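Local coordinates for protein insecticidal Delta-Endotoxin Cry8Ea1 (Bacillus Thuringiensis, PDB 3EB7) that is toxic to the underground larvae of the beetle Holotrichia parallela, probably by forming pores in midgut membranes as other three-domain Cry toxins do, at residues 7-18 against 210-221; 480-491 against 558-569. All blocks are in the same frame, centred on the assembly; numbering follows the deposited sequence.

Contact 1: 7-18 against 210-221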
loop_
_atom_site.group_PDB
_atom_site.type_symbol
_atom_site.label_atom_id
_atom_site.label_comp_id
_atom_site.label_asym_id
_atom_site.label_seq_id
_atom_site.Cartn_x
_atom_site.Cartn_y
_atom_site.Cartn_z
ATOM N N VAL A 7 -10.533 -7.656 -3.405
ATOM C CA VAL A 7 -9.865 -6.583 -2.689
ATOM C C VAL A 7 -9.964 -6.852 -1.197
ATOM O O VAL A 7 -9.040 -6.609 -0.438
ATOM C CB VAL A 7 -10.481 -5.226 -3.094
ATOM C CG1 VAL A 7 -10.111 -4.123 -2.112
ATOM C CG2 VAL A 7 -9.974 -4.869 -4.486
ATOM N N LYS A 8 -11.104 -7.408 -0.798
ATOM C CA LYS A 8 -11.308 -7.828 0.563
ATOM C C LYS A 8 -10.264 -8.887 0.910
ATOM O O LYS A 8 -9.614 -8.804 1.927
ATOM C CB LYS A 8 -12.751 -8.335 0.707
ATOM C CG LYS A 8 -13.282 -8.356 2.103
ATOM C CD LYS A 8 -14.631 -9.058 2.130
ATOM C CE LYS A 8 -14.867 -9.794 3.462
ATOM N NZ LYS A 8 -14.502 -11.241 3.388
ATOM N N THR A 9 -10.083 -9.865 0.034
ATOM C CA THR A 9 -9.126 -10.948 0.239
ATOM C C THR A 9 -7.690 -10.453 0.331
ATOM O O THR A 9 -6.951 -10.818 1.249
ATOM C CB THR A 9 -9.227 -11.966 -0.909
ATOM O OG1 THR A 9 -10.569 -12.472 -0.943
ATOM C CG2 THR A 9 -8.240 -13.130 -0.706
ATOM N N ALA A 10 -7.303 -9.636 -0.638
ATOM C CA ALA A 10 -5.964 -9.102 -0.746
ATOM C C ALA A 10 -5.624 -8.208 0.444
ATOM O O ALA A 10 -4.501 -8.267 0.957
ATOM C CB ALA A 10 -5.827 -8.329 -2.054
ATOM N N ILE A 11 -6.575 -7.383 0.892
ATOM C CA ILE A 11 -6.304 -6.502 2.052
ATOM C C ILE A 11 -6.114 -7.310 3.320
ATOM O O ILE A 11 -5.235 -7.018 4.140
ATOM C CB ILE A 11 -7.397 -5.437 2.242
ATOM C CG1 ILE A 11 -7.145 -4.268 1.280
ATOM C CG2 ILE A 11 -7.423 -4.934 3.660
ATOM C CD1 ILE A 11 -8.278 -3.274 1.216
ATOM N N SER A 12 -6.946 -8.342 3.473
ATOM C CA SER A 12 -6.894 -9.221 4.615
ATOM C C SER A 12 -5.551 -9.978 4.680
ATOM O O SER A 12 -4.946 -10.144 5.758
ATOM C CB SER A 12 -8.059 -10.206 4.486
ATOM O OG SER A 12 -7.911 -11.288 5.380
ATOM N N LEU A 13 -5.107 -10.459 3.515
ATOM C CA LEU A 13 -3.869 -11.193 3.393
ATOM C C LEU A 13 -2.693 -10.318 3.732
ATOM O O LEU A 13 -1.862 -10.744 4.526
ATOM C CB LEU A 13 -3.717 -11.804 1.998
ATOM C CG LEU A 13 -3.957 -13.303 1.794
ATOM C CD1 LEU A 13 -4.728 -14.017 2.918
ATOM C CD2 LEU A 13 -4.661 -13.480 0.499
ATOM N N VAL A 14 -2.623 -9.089 3.202
ATOM C CA VAL A 14 -1.495 -8.222 3.590
ATOM C C VAL A 14 -1.508 -7.840 5.064
ATOM O O VAL A 14 -0.460 -7.739 5.684
ATOM C CB VAL A 14 -1.205 -6.986 2.672
ATOM C CG1 VAL A 14 -1.300 -7.334 1.224
ATOM C CG2 VAL A 14 -2.067 -5.854 3.006
ATOM N N GLY A 15 -2.694 -7.665 5.631
ATOM C CA GLY A 15 -2.804 -7.433 7.053
ATOM C C GLY A 15 -2.315 -8.580 7.911
ATOM O O GLY A 15 -1.682 -8.374 8.944
ATOM N N THR A 16 -2.602 -9.796 7.497
ATOM C CA THR A 16 -2.171 -10.957 8.265
ATOM C C THR A 16 -0.651 -11.120 8.231
ATOM O O THR A 16 -0.018 -11.329 9.258
ATOM C CB THR A 16 -2.777 -12.246 7.703
ATOM O OG1 THR A 16 -4.188 -12.175 7.827
ATOM C CG2 THR A 16 -2.291 -13.441 8.510
ATOM N N ILE A 17 -0.084 -11.078 7.032
ATOM C CA ILE A 17 1.364 -11.178 6.849
ATOM C C ILE A 17 2.135 -10.027 7.551
ATOM O O ILE A 17 3.176 -10.260 8.165
ATOM C CB ILE A 17 1.724 -11.292 5.356
ATOM C CG1 ILE A 17 1.248 -12.654 4.827
ATOM C CG2 ILE A 17 3.204 -11.107 5.142
ATOM C CD1 ILE A 17 0.840 -12.612 3.348
ATOM N N LEU A 18 1.602 -8.814 7.486
ATOM C CA LEU A 18 2.249 -7.683 8.113
ATOM C C LEU A 18 2.403 -7.937 9.618
ATOM O O LEU A 18 3.382 -7.503 10.223
ATOM C CB LEU A 18 1.430 -6.408 7.831
ATOM C CG LEU A 18 2.005 -5.101 7.254
ATOM C CD1 LEU A 18 3.309 -5.222 6.525
ATOM C CD2 LEU A 18 0.961 -4.418 6.373
ATOM N N GLU A 210 -7.170 -0.587 -7.111
ATOM C CA GLU A 210 -7.377 -1.999 -6.838
ATOM C C GLU A 210 -6.112 -2.813 -6.946
ATOM O O GLU A 210 -5.908 -3.696 -6.141
ATOM C CB GLU A 210 -8.463 -2.588 -7.746
ATOM C CG GLU A 210 -9.874 -2.135 -7.342
ATOM C CD GLU A 210 -10.982 -3.039 -7.941
ATOM O OE1 GLU A 210 -10.698 -4.231 -8.328
ATOM O OE2 GLU A 210 -12.134 -2.545 -7.996
ATOM N N MET A 211 -5.281 -2.517 -7.945
ATOM C CA MET A 211 -4.043 -3.276 -8.156
ATOM C C MET A 211 -2.892 -2.871 -7.260
ATOM O O MET A 211 -1.988 -3.651 -7.037
ATOM C CB MET A 211 -3.609 -3.251 -9.637
ATOM C CG MET A 211 -4.671 -3.820 -10.598
ATOM S SD MET A 211 -5.225 -5.493 -10.138
ATOM C CE MET A 211 -3.931 -6.434 -10.955
ATOM N N THR A 212 -2.909 -1.648 -6.749
ATOM C CA THR A 212 -2.005 -1.287 -5.686
ATOM C C THR A 212 -2.303 -2.188 -4.485
ATOM O O THR A 212 -1.380 -2.760 -3.901
ATOM C CB THR A 212 -2.217 0.163 -5.274
ATOM O OG1 THR A 212 -2.019 1.008 -6.415
ATOM C CG2 THR A 212 -1.239 0.577 -4.123
ATOM N N LEU A 213 -3.592 -2.277 -4.118
ATOM C CA LEU A 213 -4.067 -3.137 -3.040
ATOM C C LEU A 213 -3.816 -4.626 -3.283
ATOM O O LEU A 213 -3.371 -5.309 -2.385
ATOM C CB LEU A 213 -5.582 -2.925 -2.793
ATOM C CG LEU A 213 -6.011 -1.556 -2.334
ATOM C CD1 LEU A 213 -7.482 -1.396 -2.508
ATOM C CD2 LEU A 213 -5.555 -1.291 -0.891
ATOM N N SER A 214 -4.102 -5.109 -4.494
ATOM C CA SER A 214 -4.060 -6.556 -4.814
ATOM C C SER A 214 -2.726 -7.102 -5.324
ATOM O O SER A 214 -2.562 -8.325 -5.449
ATOM C CB SER A 214 -5.126 -6.912 -5.873
ATOM O OG SER A 214 -6.412 -6.433 -5.494
ATOM N N VAL A 215 -1.806 -6.215 -5.688
ATOM C CA VAL A 215 -0.612 -6.654 -6.364
ATOM C C VAL A 215 0.564 -5.964 -5.714
ATOM O O VAL A 215 1.365 -6.614 -5.089
ATOM C CB VAL A 215 -0.639 -6.409 -7.923
ATOM C CG1 VAL A 215 0.764 -6.762 -8.549
ATOM C CG2 VAL A 215 -1.677 -7.257 -8.587
ATOM N N LEU A 216 0.645 -4.647 -5.856
ATOM C CA LEU A 216 1.746 -3.867 -5.306
ATOM C C LEU A 216 1.980 -4.020 -3.814
ATOM O O LEU A 216 3.124 -4.194 -3.399
ATOM C CB LEU A 216 1.619 -2.379 -5.680
ATOM C CG LEU A 216 1.626 -2.062 -7.182
ATOM C CD1 LEU A 216 1.679 -0.591 -7.276
ATOM C CD2 LEU A 216 2.823 -2.753 -7.983
ATOM N N ASP A 217 0.919 -3.942 -3.012
ATOM C CA ASP A 217 1.053 -4.002 -1.531
ATOM C C ASP A 217 1.652 -5.323 -1.053
ATOM O O ASP A 217 2.513 -5.320 -0.169
ATOM C CB ASP A 217 -0.291 -3.723 -0.800
ATOM C CG ASP A 217 -0.710 -2.210 -0.849
ATOM O OD1 ASP A 217 0.137 -1.372 -1.337
ATOM O OD2 ASP A 217 -1.866 -1.865 -0.414
ATOM N N ILE A 218 1.230 -6.459 -1.618
ATOM C CA ILE A 218 1.839 -7.727 -1.161
ATOM C C ILE A 218 3.290 -7.900 -1.682
ATOM O O ILE A 218 4.158 -8.406 -0.995
ATOM C CB ILE A 218 0.968 -9.011 -1.457
ATOM C CG1 ILE A 218 1.463 -10.188 -0.612
ATOM C CG2 ILE A 218 0.983 -9.379 -2.944
ATOM C CD1 ILE A 218 1.462 -9.914 0.883
ATOM N N MET A 219 3.527 -7.459 -2.904
ATOM C CA MET A 219 4.843 -7.516 -3.510
ATOM C C MET A 219 5.848 -6.700 -2.680
ATOM O O MET A 219 6.983 -7.114 -2.496
ATOM C CB MET A 219 4.725 -7.050 -4.977
ATOM C CG MET A 219 6.039 -6.940 -5.739
ATOM S SD MET A 219 6.739 -5.267 -5.620
ATOM C CE MET A 219 5.351 -4.213 -5.933
ATOM N N THR A 220 5.414 -5.551 -2.154
ATOM C CA THR A 220 6.256 -4.679 -1.318
ATOM C C THR A 220 6.859 -5.462 -0.136
ATOM O O THR A 220 7.971 -5.158 0.318
ATOM C CB THR A 220 5.456 -3.421 -0.797
ATOM O OG1 THR A 220 4.904 -2.722 -1.900
ATOM C CG2 THR A 220 6.347 -2.447 -0.042
ATOM N N LEU A 221 6.143 -6.481 0.342
ATOM C CA LEU A 221 6.580 -7.217 1.530
ATOM C C LEU A 221 7.571 -8.354 1.205
ATOM O O LEU A 221 8.216 -8.905 2.118
ATOM C CB LEU A 221 5.362 -7.737 2.309
ATOM C CG LEU A 221 4.275 -6.704 2.677
ATOM C CD1 LEU A 221 3.099 -7.394 3.307
ATOM C CD2 LEU A 221 4.835 -5.689 3.676
#
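Ala10 and Ser214 mark the place where two helices of the N-terminal helical domain come nearest, their CA atoms 5.2 Å apart. The segments run roughly parallel, 27° between their directions, with axes closing to 8.5 Å. The small side chains are consistent with this closeness: the CB of Ala10 settles on the backbone of the other helix, 3.7 Å from Ser214 CA. Larger groups fill the flanks. Leu213 spreads its two methyls between successive turns of 7-18, CD1 against Val7 CG1 and CD2 against the CG1 and CD1 of Ile11. Val7 turns its other branch, CG2, over the CG of Glu210, the two side chains meeting at about a right angle. One turn on, Ile218 reaches across because its CG1 lies opposite the backbone N (chi1 -164°), which carries CD1 into the notch between Val14 CG1, at 3.8 Å, and Ile17 CD1, at 3.7 Å. Leu221 ends the row, its CD1 facing Ile17 CG2 at 4.1 Å and Leu18 CD1 at 3.9 Å. Polar groups bordering the seam look elsewhere: Asp217 forms a salt bridge with Arg240, and Ser214 OG lies within reach of both Glu210 O and Gln54 of helix 47-59. Between the segments themselves the chemistry is thus almost wholly that of methyl groups, and complementary shape, rather than directional bonding, fixes how helix 2-20, the first of this chain, lies against helix 198-220.

Contact 2: 480-491 against 558-569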
loop_
_atom_site.group_PDB
_atom_site.type_symbol
_atom_site.label_atom_id
_atom_site.label_comp_id
_atom_site.label_asym_id
_atom_site.label_seq_id
_atom_site.Cartn_x
_atom_site.Cartn_y
_atom_site.Cartn_z
ATOM N N SER A 480 21.789 16.156 -6.795
ATOM C CA SER A 480 23.008 16.737 -6.247
ATOM C C SER A 480 22.909 16.653 -4.742
ATOM O O SER A 480 21.915 16.169 -4.214
ATOM C CB SER A 480 23.146 18.213 -6.672
ATOM O OG SER A 480 22.076 18.989 -6.138
ATOM N N SER A 481 23.929 17.148 -4.058
ATOM C CA SER A 481 24.061 17.026 -2.625
ATOM C C SER A 481 22.883 17.608 -1.901
ATOM O O SER A 481 22.416 18.696 -2.238
ATOM C CB SER A 481 25.321 17.770 -2.164
ATOM O OG SER A 481 26.434 17.252 -2.848
ATOM N N GLY A 482 22.420 16.912 -0.874
ATOM C CA GLY A 482 21.314 17.436 -0.089
ATOM C C GLY A 482 21.028 16.500 1.051
ATOM O O GLY A 482 21.754 15.528 1.261
ATOM N N SER A 483 19.972 16.803 1.791
ATOM C CA SER A 483 19.575 16.030 2.954
ATOM C C SER A 483 18.097 15.691 2.869
ATOM O O SER A 483 17.324 16.405 2.224
ATOM C CB SER A 483 19.818 16.830 4.218
ATOM O OG SER A 483 21.201 17.036 4.394
ATOM N N THR A 484 17.712 14.596 3.514
ATOM C CA THR A 484 16.313 14.356 3.771
ATOM C C THR A 484 15.884 15.422 4.754
ATOM O O THR A 484 16.716 16.164 5.262
ATOM C CB THR A 484 16.058 12.988 4.444
ATOM O OG1 THR A 484 16.725 12.953 5.713
ATOM C CG2 THR A 484 16.507 11.826 3.546
ATOM N N GLY A 485 14.579 15.508 5.019
ATOM C CA GLY A 485 14.100 16.323 6.134
ATOM C C GLY A 485 14.520 15.752 7.490
ATOM O O GLY A 485 15.075 14.631 7.598
ATOM N N VAL A 486 14.275 16.548 8.523
ATOM C CA VAL A 486 14.301 16.054 9.867
ATOM C C VAL A 486 13.133 15.063 10.054
ATOM O O VAL A 486 11.961 15.440 9.908
ATOM C CB VAL A 486 14.146 17.213 10.835
ATOM C CG1 VAL A 486 14.290 16.715 12.248
ATOM C CG2 VAL A 486 15.201 18.294 10.516
ATOM N N ILE A 487 13.479 13.802 10.314
ATOM C CA ILE A 487 12.524 12.780 10.641
ATOM C C ILE A 487 12.390 12.747 12.167
ATOM O O ILE A 487 13.371 12.505 12.894
ATOM C CB ILE A 487 12.934 11.378 10.138
ATOM C CG1 ILE A 487 13.200 11.386 8.640
ATOM C CG2 ILE A 487 11.871 10.297 10.558
ATOM C CD1 ILE A 487 13.767 10.113 8.150
ATOM N N ARG A 488 11.164 13.011 12.625
ATOM C CA ARG A 488 10.860 13.099 14.049
ATOM C C ARG A 488 10.414 11.745 14.561
ATOM O O ARG A 488 9.584 11.072 13.925
ATOM C CB ARG A 488 9.803 14.168 14.258
ATOM C CG ARG A 488 8.658 13.748 15.174
ATOM C CD ARG A 488 8.475 14.767 16.322
ATOM N NE ARG A 488 9.789 15.123 16.874
ATOM C CZ ARG A 488 10.427 14.403 17.787
ATOM N NH1 ARG A 488 9.852 13.279 18.271
ATOM N NH2 ARG A 488 11.629 14.823 18.211
ATOM N N LEU A 489 10.997 11.320 15.674
ATOM C CA LEU A 489 10.840 9.947 16.159
ATOM C C LEU A 489 10.372 9.816 17.624
ATOM O O LEU A 489 10.665 10.671 18.466
ATOM C CB LEU A 489 12.161 9.195 16.013
ATOM C CG LEU A 489 12.988 9.188 14.723
ATOM C CD1 LEU A 489 14.359 8.600 15.074
ATOM C CD2 LEU A 489 12.268 8.367 13.632
ATOM N N ASN A 490 9.659 8.731 17.920
ATOM C CA ASN A 490 9.309 8.403 19.280
ATOM C C ASN A 490 10.005 7.120 19.677
ATOM O O ASN A 490 9.698 6.047 19.121
ATOM C CB ASN A 490 7.782 8.376 19.496
ATOM C CG ASN A 490 7.187 9.799 19.556
ATOM O OD1 ASN A 490 7.274 10.477 20.595
ATOM N ND2 ASN A 490 6.628 10.275 18.422
ATOM N N ILE A 491 10.980 7.241 20.603
ATOM C CA ILE A 491 11.841 6.087 20.934
ATOM C C ILE A 491 11.226 5.333 22.140
ATOM O O ILE A 491 11.029 5.913 23.231
ATOM C CB ILE A 491 13.362 6.472 21.200
ATOM C CG1 ILE A 491 13.949 7.517 20.202
ATOM C CG2 ILE A 491 14.257 5.226 21.330
ATOM C CD1 ILE A 491 13.879 7.171 18.722
ATOM N N ALA A 558 13.604 10.463 24.314
ATOM C CA ALA A 558 12.413 9.754 23.846
ATOM C C ALA A 558 11.902 10.345 22.522
ATOM O O ALA A 558 11.461 9.624 21.638
ATOM C CB ALA A 558 11.340 9.765 24.916
ATOM N N GLN A 559 12.017 11.656 22.388
ATOM C CA GLN A 559 11.618 12.362 21.197
ATOM C C GLN A 559 12.916 12.803 20.543
ATOM O O GLN A 559 13.502 13.799 20.967
ATOM C CB GLN A 559 10.776 13.584 21.571
ATOM C CG GLN A 559 9.295 13.294 21.834
ATOM C CD GLN A 559 9.063 12.592 23.150
ATOM O OE1 GLN A 559 9.136 13.229 24.225
ATOM N NE2 GLN A 559 8.758 11.265 23.091
ATOM N N ASP A 560 13.380 12.039 19.549
ATOM C CA ASP A 560 14.657 12.298 18.879
ATOM C C ASP A 560 14.457 12.488 17.366
ATOM O O ASP A 560 13.339 12.342 16.843
ATOM C CB ASP A 560 15.681 11.179 19.198
ATOM C CG ASP A 560 17.115 11.722 19.464
ATOM O OD1 ASP A 560 17.524 12.776 18.946
ATOM O OD2 ASP A 560 17.863 11.071 20.187
ATOM N N THR A 561 15.518 12.875 16.672
ATOM C CA THR A 561 15.414 13.100 15.246
ATOM C C THR A 561 16.457 12.291 14.535
ATOM O O THR A 561 17.441 11.911 15.138
ATOM C CB THR A 561 15.616 14.560 14.863
ATOM O OG1 THR A 561 16.856 14.988 15.393
ATOM C CG2 THR A 561 14.523 15.432 15.435
ATOM N N LEU A 562 16.203 12.020 13.252
ATOM C CA LEU A 562 17.161 11.390 12.364
ATOM C C LEU A 562 17.165 12.162 11.053
ATOM O O LEU A 562 16.161 12.742 10.656
ATOM C CB LEU A 562 16.756 9.950 12.143
ATOM C CG LEU A 562 17.730 8.783 12.393
ATOM C CD1 LEU A 562 18.717 8.981 13.564
ATOM C CD2 LEU A 562 16.904 7.494 12.593
ATOM N N LYS A 563 18.296 12.183 10.368
ATOM C CA LYS A 563 18.381 12.931 9.122
ATOM C C LYS A 563 19.496 12.318 8.302
ATOM O O LYS A 563 20.544 12.008 8.844
ATOM C CB LYS A 563 18.623 14.437 9.393
ATOM C CG LYS A 563 18.778 15.295 8.131
ATOM C CD LYS A 563 19.109 16.709 8.492
ATOM C CE LYS A 563 20.399 17.088 7.847
ATOM N NZ LYS A 563 21.232 18.115 8.552
ATOM N N ILE A 564 19.246 12.113 7.011
ATOM C CA ILE A 564 20.216 11.481 6.151
ATOM C C ILE A 564 20.743 12.547 5.219
ATOM O O ILE A 564 19.969 13.321 4.637
ATOM C CB ILE A 564 19.611 10.279 5.338
ATOM C CG1 ILE A 564 18.997 9.185 6.243
ATOM C CG2 ILE A 564 20.652 9.659 4.392
ATOM C CD1 ILE A 564 19.866 8.724 7.398
ATOM N N SER A 565 22.068 12.605 5.099
ATOM C CA SER A 565 22.722 13.566 4.206
ATOM C C SER A 565 23.529 12.845 3.142
ATOM O O SER A 565 24.253 11.878 3.462
ATOM C CB SER A 565 23.643 14.470 5.029
ATOM O OG SER A 565 22.872 15.287 5.904
ATOM N N VAL A 566 23.384 13.287 1.886
ATOM C CA VAL A 566 24.190 12.772 0.774
ATOM C C VAL A 566 25.009 13.903 0.071
ATOM O O VAL A 566 24.559 15.063 -0.050
ATOM C CB VAL A 566 23.398 11.866 -0.252
ATOM C CG1 VAL A 566 22.713 10.683 0.460
ATOM C CG2 VAL A 566 22.416 12.686 -1.106
ATOM N N ARG A 567 26.197 13.522 -0.396
ATOM C CA ARG A 567 27.278 14.435 -0.700
ATOM C C ARG A 567 28.284 13.768 -1.670
ATOM O O ARG A 567 28.312 12.539 -1.801
ATOM C CB ARG A 567 27.969 14.699 0.635
ATOM C CG ARG A 567 28.807 15.899 0.725
ATOM C CD ARG A 567 29.309 16.041 2.137
ATOM N NE ARG A 567 28.189 16.287 3.033
ATOM C CZ ARG A 567 28.220 16.164 4.364
ATOM N NH1 ARG A 567 29.336 15.784 4.994
ATOM N NH2 ARG A 567 27.113 16.415 5.068
ATOM N N ASN A 568 29.098 14.589 -2.336
ATOM C CA ASN A 568 30.299 14.137 -3.053
ATOM C C ASN A 568 29.996 13.054 -4.071
ATOM O O ASN A 568 30.501 11.932 -3.989
ATOM C CB ASN A 568 31.368 13.670 -2.027
ATOM C CG ASN A 568 32.790 13.605 -2.615
ATOM O OD1 ASN A 568 33.092 14.231 -3.648
ATOM N ND2 ASN A 568 33.675 12.855 -1.946
ATOM N N PHE A 569 29.131 13.392 -5.017
ATOM C CA PHE A 569 28.693 12.474 -6.054
ATOM C C PHE A 569 29.872 12.173 -6.994
ATOM O O PHE A 569 30.547 13.104 -7.435
ATOM C CB PHE A 569 27.555 13.107 -6.860
ATOM C CG PHE A 569 26.190 13.117 -6.167
ATOM C CD1 PHE A 569 25.018 13.236 -6.930
ATOM C CD2 PHE A 569 26.062 13.008 -4.778
ATOM C CE1 PHE A 569 23.760 13.275 -6.305
ATOM C CE2 PHE A 569 24.820 13.053 -4.159
ATOM C CZ PHE A 569 23.679 13.200 -4.922
#
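Thr484 and Ile564 meet where the pairing of two antiparallel strands slips by one residue. Thr484 N donates to Ile564 O at 2.8 Å, and the return bond goes to a side chain: Ile564 N points almost straight (175°) at Thr484 OG1, 3.0 Å away. A chi1 of 61° tucks this hydroxyl between its own N and carbonyl carbon, where it accepts from Ile564 N and donates its own proton to Gly485 O. One threonine thereby stands in for a backbone acceptor while the chain loops between two ladders. In the shorter ladder Gly482 and Val566 each donate their N-H to the other's carbonyl oxygen, and the next pair adds a hydroxyl link, Ser483 OG to Ser565 OG at 2.9 Å. The longer ladder has reciprocal bonds between Ile487 and Leu562 and between Leu489 and Asp560, then closes with Ile491 N to Ala558 O at 2.6 Å. Beside it, Gln559 NE2 donates to Asn490 OD1 at 3.0 Å with the amide planes 41° apart; the ND2 of Asn490 is taken by Thr440 O. Asp560 directs OD1 to Thr561 N and OD2 to Asn556 N. Arg488 lays one face of its guanidinium over Asp560 O without a hydrogen bond to it. On the side of the sheet bearing Ile487 and Leu489, Leu489 CD1 packs on Leu562 CD2 at 3.7 Å, and Ile487 rests on Ile583 of strand 578-588. Between the ladders Val486 turns its N to Asp458 and its O to Ser457, which suggests that the break is largely made good by the Thr484 hydroxyl and by these outside partners.

Contact 1 and contact 2 illustrate two ways of joining distant parts of one chain, in separate domains of a three-domain toxin. They follow in series: 7-18 meets 210-221, bracketing a span that is mostly helix, before 480-491 meets 558-569 across a span holding strands but no helix. Their centres lie 30 Å apart and their nearest atoms about 17 Å, so neither touches the other. Contact 1 is buried near the middle of the molecule and ties the beginning of the helical domain to its last long helix; contact 2, partly buried and farther out, pairs neighbouring strands in a sheet of the C-terminal domain. Each contact thus belongs to the internal packing of its own domain, and neither joins one domain to the other.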